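Local coordinates for protein aminoglycoside 3'-phosphotransferase AphA1-IAB (Acinetobacter baumannii, PDB 4FEV) that phosphorylates kanamycin and related aminoglycosides at the 3'-hydroxyl with ATP, giving resistance to them, and here holds a pyrazolopyrimidine kinase inhibitor, at residues A[50-55]-A[99-104]; A[81-86]-A[214-219]; A[105-110]-A[205-210]. All coordinates share one frame; numbering follows the deposited sequence.

Interaction 1 (A[50-55]-A[99-104]). With PP1 (1-ter-butyl-3-p-tolyl-1H-pyrazolo[3,4-D]pyrimidin-4-ylamine), chain H.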
loop_
_atom_site.group_PDB
_atom_site.type_symbol
_atom_site.label_atom_id
_atom_site.label_comp_id
_atom_site.label_asym_id
_atom_site.label_seq_id
_atom_site.Cartn_x
_atom_site.Cartn_y
_atom_site.Cartn_z
ATOM N N ALA A 50 4.116 -8.929 25.580
ATOM C CA ALA A 50 4.815 -8.393 24.420
ATOM C C ALA A 50 3.838 -8.159 23.270
ATOM O O ALA A 50 2.907 -8.945 23.070
ATOM C CB ALA A 50 5.946 -9.326 24.003
ATOM N N PRO A 51 4.049 -7.074 22.507
ATOM C CA PRO A 51 3.101 -6.725 21.442
ATOM C C PRO A 51 3.129 -7.724 20.290
ATOM O O PRO A 51 4.150 -8.371 20.045
ATOM C CB PRO A 51 3.611 -5.366 20.962
ATOM C CG PRO A 51 5.077 -5.405 21.241
ATOM C CD PRO A 51 5.217 -6.173 22.527
ATOM N N GLU A 52 2.007 -7.850 19.593
ATOM C CA GLU A 52 1.957 -8.602 18.348
ATOM C C GLU A 52 2.902 -7.957 17.331
ATOM O O GLU A 52 3.019 -6.735 17.276
ATOM C CB GLU A 52 0.532 -8.609 17.806
ATOM C CG GLU A 52 0.344 -9.366 16.504
ATOM C CD GLU A 52 -1.121 -9.527 16.137
ATOM O OE1 GLU A 52 -1.731 -8.545 15.662
ATOM O OE2 GLU A 52 -1.669 -10.634 16.329
ATOM N N LEU A 53 3.574 -8.787 16.540
ATOM C CA LEU A 53 4.509 -8.311 15.522
ATOM C C LEU A 53 4.196 -8.948 14.174
ATOM O O LEU A 53 3.588 -10.026 14.108
ATOM C CB LEU A 53 5.947 -8.676 15.893
ATOM C CG LEU A 53 6.480 -8.299 17.269
ATOM C CD1 LEU A 53 7.901 -8.837 17.470
ATOM C CD2 LEU A 53 6.439 -6.792 17.459
ATOM N N PHE A 54 4.636 -8.295 13.105
ATOM C CA PHE A 54 4.635 -8.912 11.787
ATOM C C PHE A 54 6.041 -9.026 11.208
ATOM O O PHE A 54 6.867 -8.121 11.359
ATOM C CB PHE A 54 3.719 -8.151 10.830
ATOM C CG PHE A 54 2.272 -8.464 11.029
ATOM C CD1 PHE A 54 1.710 -9.577 10.429
ATOM C CD2 PHE A 54 1.474 -7.664 11.831
ATOM C CE1 PHE A 54 0.374 -9.889 10.620
ATOM C CE2 PHE A 54 0.128 -7.970 12.021
ATOM C CZ PHE A 54 -0.415 -9.082 11.416
ATOM N N LEU A 55 6.309 -10.149 10.549
ATOM C CA LEU A 55 7.596 -10.345 9.895
ATOM C C LEU A 55 7.435 -10.636 8.402
ATOM O O LEU A 55 6.825 -11.639 8.014
ATOM C CB LEU A 55 8.382 -11.459 10.585
ATOM C CG LEU A 55 9.731 -11.877 9.993
ATOM C CD1 LEU A 55 10.716 -10.708 9.966
ATOM C CD2 LEU A 55 10.312 -13.039 10.790
ATOM N N THR A 99 8.095 -5.660 12.066
ATOM C CA THR A 99 7.396 -4.463 12.521
ATOM C C THR A 99 6.390 -4.781 13.625
ATOM O O THR A 99 5.977 -5.933 13.781
ATOM C CB THR A 99 6.622 -3.794 11.366
ATOM O OG1 THR A 99 5.637 -4.708 10.862
ATOM C CG2 THR A 99 7.571 -3.395 10.234
ATOM N N THR A 100 5.981 -3.750 14.366
ATOM C CA THR A 100 4.911 -3.881 15.354
ATOM C C THR A 100 3.558 -3.893 14.652
ATOM O O THR A 100 3.352 -3.185 13.677
ATOM C CB THR A 100 4.906 -2.722 16.364
ATOM O OG1 THR A 100 4.698 -1.487 15.665
ATOM C CG2 THR A 100 6.229 -2.666 17.151
ATOM N N ALA A 101 2.638 -4.712 15.141
ATOM C CA ALA A 101 1.317 -4.759 14.540
ATOM C C ALA A 101 0.529 -3.526 14.954
ATOM O O ALA A 101 0.670 -3.026 16.067
ATOM C CB ALA A 101 0.581 -6.035 14.952
ATOM N N ILE A 102 -0.273 -3.008 14.040
ATOM C CA ILE A 102 -1.290 -2.050 14.420
ATOM C C ILE A 102 -2.525 -2.861 14.794
ATOM O O ILE A 102 -3.085 -3.570 13.951
ATOM C CB ILE A 102 -1.616 -1.103 13.258
ATOM C CG1 ILE A 102 -0.383 -0.281 12.880
ATOM C CG2 ILE A 102 -2.764 -0.187 13.629
ATOM C CD1 ILE A 102 -0.627 0.594 11.699
ATOM N N PRO A 103 -2.950 -2.778 16.064
ATOM C CA PRO A 103 -4.110 -3.564 16.509
ATOM C C PRO A 103 -5.389 -3.165 15.785
ATOM O O PRO A 103 -5.574 -1.996 15.434
ATOM C CB PRO A 103 -4.226 -3.210 17.990
ATOM C CG PRO A 103 -3.565 -1.875 18.115
ATOM C CD PRO A 103 -2.449 -1.882 17.120
ATOM N N GLY A 104 -6.264 -4.139 15.555
ATOM C CA GLY A 104 -7.562 -3.867 14.976
ATOM C C GLY A 104 -7.883 -4.688 13.745
ATOM O O GLY A 104 -7.272 -5.729 13.499
HETATM N N1 PP1 H . 0.332 -6.309 7.945
HETATM C C2 PP1 H . 1.019 -4.076 10.681
HETATM N N3 PP1 H . 1.263 -4.719 9.556
HETATM C C4 PP1 H . 0.338 -5.548 9.035
HETATM C C5 PP1 H . -0.885 -5.733 9.666
HETATM C C6 PP1 H . -1.098 -5.024 10.858
HETATM N N7 PP1 H . -0.132 -4.228 11.311
HETATM N N8 PP1 H . -0.727 -6.938 7.818
HETATM C C9 PP1 H . -1.562 -6.627 8.819
HETATM N N10 PP1 H . -2.209 -5.075 11.595
HETATM C C11 PP1 H . -2.823 -7.213 8.992
HETATM C C12 PP1 H . -3.735 -6.825 9.966
HETATM C C13 PP1 H . -4.977 -7.438 10.089
HETATM C C14 PP1 H . -5.325 -8.457 9.218
HETATM C C15 PP1 H . -4.430 -8.855 8.229
HETATM C C16 PP1 H . -3.194 -8.225 8.110
HETATM C C24 PP1 H . -6.690 -9.132 9.350
HETATM C C28 PP1 H . 1.457 -6.393 6.967
HETATM C C29 PP1 H . 1.013 -7.336 5.848
HETATM C C33 PP1 H . 1.718 -4.989 6.393
HETATM C C37 PP1 H . 2.709 -6.932 7.671
HETATM O O HOH W 1 1.879 -4.266 18.158
HETATM O O HOH W 2 6.761 -6.465 8.705
#
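Phe54 and Thr99 exchange two backbone hydrogen bonds. Phe54 N donates to Thr99 O and Thr99 N donates to Phe54 O, each N-O distance being 2.8 Å. They form an antiparallel hydrogen-bonded pair. Leu53 and Thr100 follow as a non-hydrogen-bonded pair whose side chains diverge. A third bond, from Ala101 N to Glu52 O, is 3.0 Å long. It is nearly straight at the hydrogen (168°), but the donor stands 37° out of the Glu52 carbonyl plane.

Two waters bridge the segments. One donates to both Glu52 O and Ala101 O. The other donates to Phe54 O and also hydrogen-bonds Thr99 OG1. A Thr99 chi1 of 61° points OG1, not the methyl, at Phe54, near its CB and O.

Strands 53-59 and 94-100 are neighbours in the antiparallel sheet of the kinase-like N-terminal lobe. After Thr100 the chain enters the linker to the C-terminal lobe, the counterpart of the protein kinase hinge. There Ile102 N donates to PP1 N7 at 3.0 Å, and PP1 N10 donates to Ile102 O at 2.9 Å.

Ala101 CB is the side-chain meeting point of the two segments. It lies at the edge of the Phe54 ring, 3.5 Å from CE2. The extended Glu52 chain runs past the same methyl, with CG and OE1 both near it; Glu52 OE2 forms a salt bridge with Arg43. Separately, the PP1 bicycle covers one face of the Phe54 ring, offset toward its rim, and Phe54 CE2 comes within 3.4 Å of PP1 C6.

Interaction 2 (A[81-86]-A[214-219]). With PP1 (1-ter-butyl-3-p-tolyl-1H-pyrazolo[3,4-D]pyrimidin-4-ylamine), chain H.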
loop_
_atom_site.group_PDB
_atom_site.type_symbol
_atom_site.label_atom_id
_atom_site.label_comp_id
_atom_site.label_asym_id
_atom_site.label_seq_id
_atom_site.Cartn_x
_atom_site.Cartn_y
_atom_site.Cartn_z
ATOM N N PRO A 81 0.408 7.759 11.167
ATOM C CA PRO A 81 0.447 6.597 12.063
ATOM C C PRO A 81 0.731 5.287 11.306
ATOM O O PRO A 81 -0.108 4.827 10.516
ATOM C CB PRO A 81 -0.963 6.580 12.677
ATOM C CG PRO A 81 -1.833 7.236 11.641
ATOM C CD PRO A 81 -0.961 8.294 11.007
ATOM N N LEU A 82 1.895 4.699 11.572
ATOM C CA LEU A 82 2.397 3.552 10.815
ATOM C C LEU A 82 2.944 2.488 11.747
ATOM O O LEU A 82 3.272 2.783 12.886
ATOM C CB LEU A 82 3.548 3.987 9.891
ATOM C CG LEU A 82 3.248 4.875 8.691
ATOM C CD1 LEU A 82 4.437 4.900 7.743
ATOM C CD2 LEU A 82 2.041 4.352 7.995
ATOM N N PRO A 83 3.081 1.247 11.250
ATOM C CA PRO A 83 3.820 0.245 12.025
ATOM C C PRO A 83 5.262 0.689 12.283
ATOM O O PRO A 83 5.866 1.341 11.427
ATOM C CB PRO A 83 3.806 -0.981 11.107
ATOM C CG PRO A 83 2.544 -0.819 10.302
ATOM C CD PRO A 83 2.482 0.676 10.031
ATOM N N THR A 84 5.806 0.326 13.441
ATOM C CA THR A 84 7.174 0.706 13.797
ATOM C C THR A 84 8.166 -0.393 13.404
ATOM O O THR A 84 7.920 -1.572 13.659
ATOM C CB THR A 84 7.269 0.964 15.310
ATOM O OG1 THR A 84 6.335 1.991 15.669
ATOM C CG2 THR A 84 8.676 1.388 15.709
ATOM N N ILE A 85 9.273 -0.005 12.772
ATOM C CA ILE A 85 10.332 -0.954 12.410
ATOM C C ILE A 85 11.079 -1.408 13.656
ATOM O O ILE A 85 11.672 -0.592 14.366
ATOM C CB ILE A 85 11.335 -0.331 11.391
ATOM C CG1 ILE A 85 10.611 0.100 10.104
ATOM C CG2 ILE A 85 12.469 -1.297 11.080
ATOM C CD1 ILE A 85 11.412 1.060 9.242
ATOM N N LYS A 86 11.035 -2.706 13.947
ATOM C CA LYS A 86 11.815 -3.247 15.053
ATOM C C LYS A 86 13.189 -3.670 14.561
ATOM O O LYS A 86 14.193 -3.481 15.247
ATOM C CB LYS A 86 11.121 -4.444 15.705
ATOM C CG LYS A 86 10.095 -4.075 16.758
ATOM C CD LYS A 86 9.824 -5.264 17.671
ATOM C CE LYS A 86 10.093 -4.922 19.134
ATOM N NZ LYS A 86 9.199 -3.828 19.617
ATOM N N GLY A 214 -4.565 3.720 11.612
ATOM C CA GLY A 214 -3.333 3.656 10.842
ATOM C C GLY A 214 -3.418 2.998 9.486
ATOM O O GLY A 214 -4.439 2.414 9.132
ATOM N N CYS A 215 -2.339 3.101 8.716
ATOM C CA CYS A 215 -2.280 2.435 7.426
ATOM C C CYS A 215 -1.062 1.527 7.362
ATOM O O CYS A 215 -0.099 1.706 8.106
ATOM C CB CYS A 215 -2.289 3.442 6.269
ATOM S SG CYS A 215 -0.827 4.485 6.142
ATOM N N ILE A 216 -1.113 0.541 6.470
ATOM C CA ILE A 216 -0.039 -0.431 6.356
ATOM C C ILE A 216 0.300 -0.605 4.886
ATOM O O ILE A 216 -0.368 -0.021 4.029
ATOM C CB ILE A 216 -0.473 -1.801 6.955
ATOM C CG1 ILE A 216 -1.721 -2.332 6.225
ATOM C CG2 ILE A 216 -0.741 -1.660 8.443
ATOM C CD1 ILE A 216 -2.131 -3.776 6.623
ATOM N N ASP A 217 1.331 -1.405 4.602
ATOM C CA ASP A 217 1.713 -1.757 3.237
ATOM C C ASP A 217 2.088 -0.542 2.385
ATOM O O ASP A 217 1.463 -0.265 1.356
ATOM C CB ASP A 217 0.610 -2.571 2.555
ATOM C CG ASP A 217 1.157 -3.720 1.750
ATOM O OD1 ASP A 217 1.596 -4.711 2.378
ATOM O OD2 ASP A 217 1.148 -3.632 0.503
ATOM N N VAL A 218 3.143 0.152 2.803
ATOM C CA VAL A 218 3.458 1.470 2.259
ATOM C C VAL A 218 4.606 1.450 1.252
ATOM O O VAL A 218 5.250 2.470 1.020
ATOM C CB VAL A 218 3.808 2.438 3.409
ATOM C CG1 VAL A 218 2.615 2.616 4.320
ATOM C CG2 VAL A 218 5.030 1.934 4.203
ATOM N N GLY A 219 4.857 0.290 0.645
ATOM C CA GLY A 219 5.988 0.139 -0.253
ATOM C C GLY A 219 5.923 0.913 -1.552
ATOM O O GLY A 219 6.936 1.062 -2.239
HETATM N N1 PP1 H . 0.332 -6.309 7.945
HETATM C C2 PP1 H . 1.019 -4.076 10.681
HETATM N N3 PP1 H . 1.263 -4.719 9.556
HETATM C C4 PP1 H . 0.338 -5.548 9.035
HETATM C C5 PP1 H . -0.885 -5.733 9.666
HETATM C C6 PP1 H . -1.098 -5.024 10.858
HETATM N N7 PP1 H . -0.132 -4.228 11.311
HETATM N N8 PP1 H . -0.727 -6.938 7.818
HETATM C C9 PP1 H . -1.562 -6.627 8.819
HETATM N N10 PP1 H . -2.209 -5.075 11.595
HETATM C C11 PP1 H . -2.823 -7.213 8.992
HETATM C C12 PP1 H . -3.735 -6.825 9.966
HETATM C C13 PP1 H . -4.977 -7.438 10.089
HETATM C C14 PP1 H . -5.325 -8.457 9.218
HETATM C C15 PP1 H . -4.430 -8.855 8.229
HETATM C C16 PP1 H . -3.194 -8.225 8.110
HETATM C C24 PP1 H . -6.690 -9.132 9.350
HETATM C C28 PP1 H . 1.457 -6.393 6.967
HETATM C C29 PP1 H . 1.013 -7.336 5.848
HETATM C C33 PP1 H . 1.718 -4.989 6.393
HETATM C C37 PP1 H . 2.709 -6.932 7.671
#
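Pro81 O meets two groups of the other segment. Cys215 N donates a weak hydrogen bond to it at 3.3 Å, and Gly214 CA lies close beside it. This joins the two lobes of a kinase-like fold. Residues 81-86 lead into strand 85-91 of the N-terminal sheet. Residues 214-219 leave strand 211-215 of the C-terminal lobe. Asp217-Val218-Gly219 stands where protein kinases carry the DFG motif. Consistent with this, Asp217 OD1 forms a salt bridge with Lys56.

Leu82 reaches the second segment with one branch. Its CD2 is 3.4 Å from Cys215 SG and equally 3.4 Å from Cys215 O. The same methyl meets Val218 CG1 at 4.1 Å. Cys215 has a chi1 of 67°, which sets SG between its own backbone N and carbonyl carbon. This brings SG to the Leu82 methyl, which also lies against the backbone Cys215 O. Cys215 O is buried here with no polar partner in the model. Two carbons come close to it instead: Leu82 CD2 and, also at 3.4 Å, Pro83 CD. Leu76 of helix 61-76 packs on Leu82, and Phe128 of helix 118-133 packs on both Pro81 and Cys215.

Pro83 and Ile216 cross at about a right angle, one from each lobe, and both line the inhibitor site. Pro83 CG touches Ile216 CG2. Ile216 uses two branches on PP1: CG2 meets the pyrimidine part, and CD1 reaches the pyrazole part. A chi1 of 59° and an extended chi2 carry CD1 there. Ile216 CD1 ends 3.6 Å from PP1 C9, while Pro83 CG lies 3.6 Å from PP1 C2.

Interaction 3 (A[105-110]-A[205-210]). With PP1 (1-ter-butyl-3-p-tolyl-1H-pyrazolo[3,4-D]pyrimidin-4-ylamine), chain H.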
loop_
_atom_site.group_PDB
_atom_site.type_symbol
_atom_site.label_atom_id
_atom_site.label_comp_id
_atom_site.label_asym_id
_atom_site.label_seq_id
_atom_site.Cartn_x
_atom_site.Cartn_y
_atom_site.Cartn_z
ATOM N N LYS A 105 -8.843 -4.199 12.966
ATOM C CA LYS A 105 -9.338 -4.894 11.788
ATOM C C LYS A 105 -9.218 -3.956 10.601
ATOM O O LYS A 105 -9.193 -2.733 10.768
ATOM C CB LYS A 105 -10.810 -5.290 11.973
ATOM C CG LYS A 105 -11.083 -6.298 13.095
ATOM C CD LYS A 105 -12.537 -6.247 13.512
ATOM C CE LYS A 105 -12.817 -7.220 14.643
ATOM N NZ LYS A 105 -14.128 -6.953 15.298
ATOM N N THR A 106 -9.126 -4.520 9.403
ATOM C CA THR A 106 -9.059 -3.700 8.198
ATOM C C THR A 106 -10.388 -2.999 7.950
ATOM O O THR A 106 -11.431 -3.414 8.479
ATOM C CB THR A 106 -8.735 -4.545 6.958
ATOM O OG1 THR A 106 -9.830 -5.442 6.689
ATOM C CG2 THR A 106 -7.450 -5.329 7.166
ATOM N N ALA A 107 -10.344 -1.941 7.144
ATOM C CA ALA A 107 -11.546 -1.248 6.713
ATOM C C ALA A 107 -12.522 -2.250 6.086
ATOM O O ALA A 107 -13.728 -2.191 6.335
ATOM C CB ALA A 107 -11.193 -0.143 5.713
ATOM N N PHE A 108 -11.985 -3.162 5.281
ATOM C CA PHE A 108 -12.795 -4.179 4.611
ATOM C C PHE A 108 -13.522 -5.033 5.644
ATOM O O PHE A 108 -14.735 -5.260 5.544
ATOM C CB PHE A 108 -11.925 -5.070 3.716
ATOM C CG PHE A 108 -12.718 -6.097 2.929
ATOM C CD1 PHE A 108 -13.307 -5.754 1.719
ATOM C CD2 PHE A 108 -12.892 -7.384 3.414
ATOM C CE1 PHE A 108 -14.051 -6.699 0.996
ATOM C CE2 PHE A 108 -13.629 -8.327 2.701
ATOM C CZ PHE A 108 -14.206 -7.981 1.495
ATOM N N GLN A 109 -12.779 -5.493 6.647
ATOM C CA GLN A 109 -13.369 -6.304 7.706
ATOM C C GLN A 109 -14.481 -5.591 8.461
ATOM O O GLN A 109 -15.523 -6.190 8.760
ATOM C CB GLN A 109 -12.299 -6.743 8.688
ATOM C CG GLN A 109 -11.401 -7.830 8.158
ATOM C CD GLN A 109 -10.418 -8.270 9.210
ATOM O OE1 GLN A 109 -9.601 -7.477 9.672
ATOM N NE2 GLN A 109 -10.519 -9.525 9.631
ATOM N N VAL A 110 -14.267 -4.319 8.779
ATOM C CA VAL A 110 -15.246 -3.597 9.588
ATOM C C VAL A 110 -16.485 -3.261 8.770
ATOM O O VAL A 110 -17.593 -3.232 9.306
ATOM C CB VAL A 110 -14.648 -2.338 10.286
ATOM C CG1 VAL A 110 -13.516 -2.751 11.242
ATOM C CG2 VAL A 110 -14.135 -1.342 9.271
ATOM N N LEU A 205 -6.009 -0.218 5.476
ATOM C CA LEU A 205 -6.376 0.778 6.469
ATOM C C LEU A 205 -6.945 0.067 7.678
ATOM O O LEU A 205 -7.803 -0.790 7.536
ATOM C CB LEU A 205 -7.382 1.746 5.859
ATOM C CG LEU A 205 -6.613 2.582 4.822
ATOM C CD1 LEU A 205 -7.393 2.883 3.561
ATOM C CD2 LEU A 205 -6.096 3.848 5.487
ATOM N N ILE A 206 -6.464 0.412 8.870
ATOM C CA ILE A 206 -6.799 -0.353 10.067
ATOM C C ILE A 206 -7.671 0.441 11.030
ATOM O O ILE A 206 -7.327 1.563 11.413
ATOM C CB ILE A 206 -5.528 -0.828 10.799
ATOM C CG1 ILE A 206 -4.611 -1.595 9.841
ATOM C CG2 ILE A 206 -5.892 -1.663 12.030
ATOM C CD1 ILE A 206 -5.187 -2.925 9.398
ATOM N N PHE A 207 -8.805 -0.155 11.411
ATOM C CA PHE A 207 -9.744 0.437 12.359
ATOM C C PHE A 207 -9.656 -0.288 13.695
ATOM O O PHE A 207 -9.521 -1.510 13.740
ATOM C CB PHE A 207 -11.185 0.339 11.829
ATOM C CG PHE A 207 -11.558 1.427 10.861
ATOM C CD1 PHE A 207 -11.141 1.379 9.544
ATOM C CD2 PHE A 207 -12.332 2.505 11.277
ATOM C CE1 PHE A 207 -11.477 2.393 8.656
ATOM C CE2 PHE A 207 -12.677 3.517 10.400
ATOM C CZ PHE A 207 -12.254 3.461 9.080
ATOM N N ASP A 208 -9.742 0.458 14.792
ATOM C CA ASP A 208 -9.763 -0.160 16.114
ATOM C C ASP A 208 -10.680 0.609 17.039
ATOM O O ASP A 208 -10.574 1.834 17.148
ATOM C CB ASP A 208 -8.363 -0.228 16.722
ATOM C CG ASP A 208 -8.330 -1.030 18.011
ATOM O OD1 ASP A 208 -9.161 -1.955 18.155
ATOM O OD2 ASP A 208 -7.480 -0.737 18.879
ATOM N N GLU A 209 -11.586 -0.113 17.689
ATOM C CA GLU A 209 -12.545 0.498 18.601
ATOM C C GLU A 209 -13.315 1.620 17.908
ATOM O O GLU A 209 -13.601 2.654 18.511
ATOM C CB GLU A 209 -11.831 1.030 19.848
ATOM C CG GLU A 209 -11.134 -0.042 20.682
ATOM C CD GLU A 209 -10.440 0.532 21.905
ATOM O OE1 GLU A 209 -10.277 1.769 21.971
ATOM O OE2 GLU A 209 -10.063 -0.253 22.802
ATOM N N GLY A 210 -13.627 1.415 16.632
ATOM C CA GLY A 210 -14.431 2.362 15.881
ATOM C C GLY A 210 -13.680 3.515 15.237
ATOM O O GLY A 210 -14.289 4.365 14.587
HETATM N N1 PP1 H . 0.332 -6.309 7.945
HETATM C C2 PP1 H . 1.019 -4.076 10.681
HETATM N N3 PP1 H . 1.263 -4.719 9.556
HETATM C C4 PP1 H . 0.338 -5.548 9.035
HETATM C C5 PP1 H . -0.885 -5.733 9.666
HETATM C C6 PP1 H . -1.098 -5.024 10.858
HETATM N N7 PP1 H . -0.132 -4.228 11.311
HETATM N N8 PP1 H . -0.727 -6.938 7.818
HETATM C C9 PP1 H . -1.562 -6.627 8.819
HETATM N N10 PP1 H . -2.209 -5.075 11.595
HETATM C C11 PP1 H . -2.823 -7.213 8.992
HETATM C C12 PP1 H . -3.735 -6.825 9.966
HETATM C C13 PP1 H . -4.977 -7.438 10.089
HETATM C C14 PP1 H . -5.325 -8.457 9.218
HETATM C C15 PP1 H . -4.430 -8.855 8.229
HETATM C C16 PP1 H . -3.194 -8.225 8.110
HETATM C C24 PP1 H . -6.690 -9.132 9.350
HETATM C C28 PP1 H . 1.457 -6.393 6.967
HETATM C C29 PP1 H . 1.013 -7.336 5.848
HETATM C C33 PP1 H . 1.718 -4.989 6.393
HETATM C C37 PP1 H . 2.709 -6.932 7.671
#
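Lys105 and Phe207 form an antiparallel hydrogen-bonded pair. Phe207 N donates to Lys105 O at 2.7 Å, and Lys105 N donates to Phe207 O at 2.9 Å. A third bond runs from Ala107 N to Leu205 O at 2.8 Å. It is more bent, with 140° at the hydrogen. Leu205 O also receives a CA-H contact from Thr106.

Strand 105-106 edges a small antiparallel sheet in the C-terminal lobe of this kinase-like fold, and helix 107-113 starts directly from it. Thr106 is the N-cap. It makes a capping box with Gln109: Gln109 N donates to Thr106 OG1, and Thr106 N donates to Gln109 OE1 in the amide plane, on a lone pair. Gln109 OE1 also lies 3.4 Å from the tolyl methyl PP1 C24.

The apolar contacts lie on two faces. On one, the Phe207 ring lies against the first turn of the helix. Phe207 CE1 meets Ala107 CB at 3.9 Å, and the Val110 and Phe207 side chains cross at about a right angle, Val110 CG1 meeting Phe207 CB. On the other, Ile206 CD1 meets Thr106 CG2 at 4.0 Å. The Ile206 chi1 of -54° and chi2 of -68° fold this methyl back toward Thr106.

All three contacts touch PP1, interaction 3 only at its tolyl end. Interaction 1 lies in the N-terminal sheet and the start of the linker and is only partly buried; two waters take part. Interaction 3 is a buried contact of the C-terminal lobe. Both rest on strong antiparallel backbone pairing. Interaction 2 is also buried but joins the lobes, with mostly apolar contacts and one weak hydrogen bond. Interactions 1 and 2 share the N-terminal sheet, where Thr100 N probably bonds Thr84 O. Interactions 2 and 3 share the small C-terminal sheet through a probable bond from Ile206 N to Gly214 O. Interaction 1 runs into interaction 3 along the linker, where Pro103 O packs on Ile206 CG2.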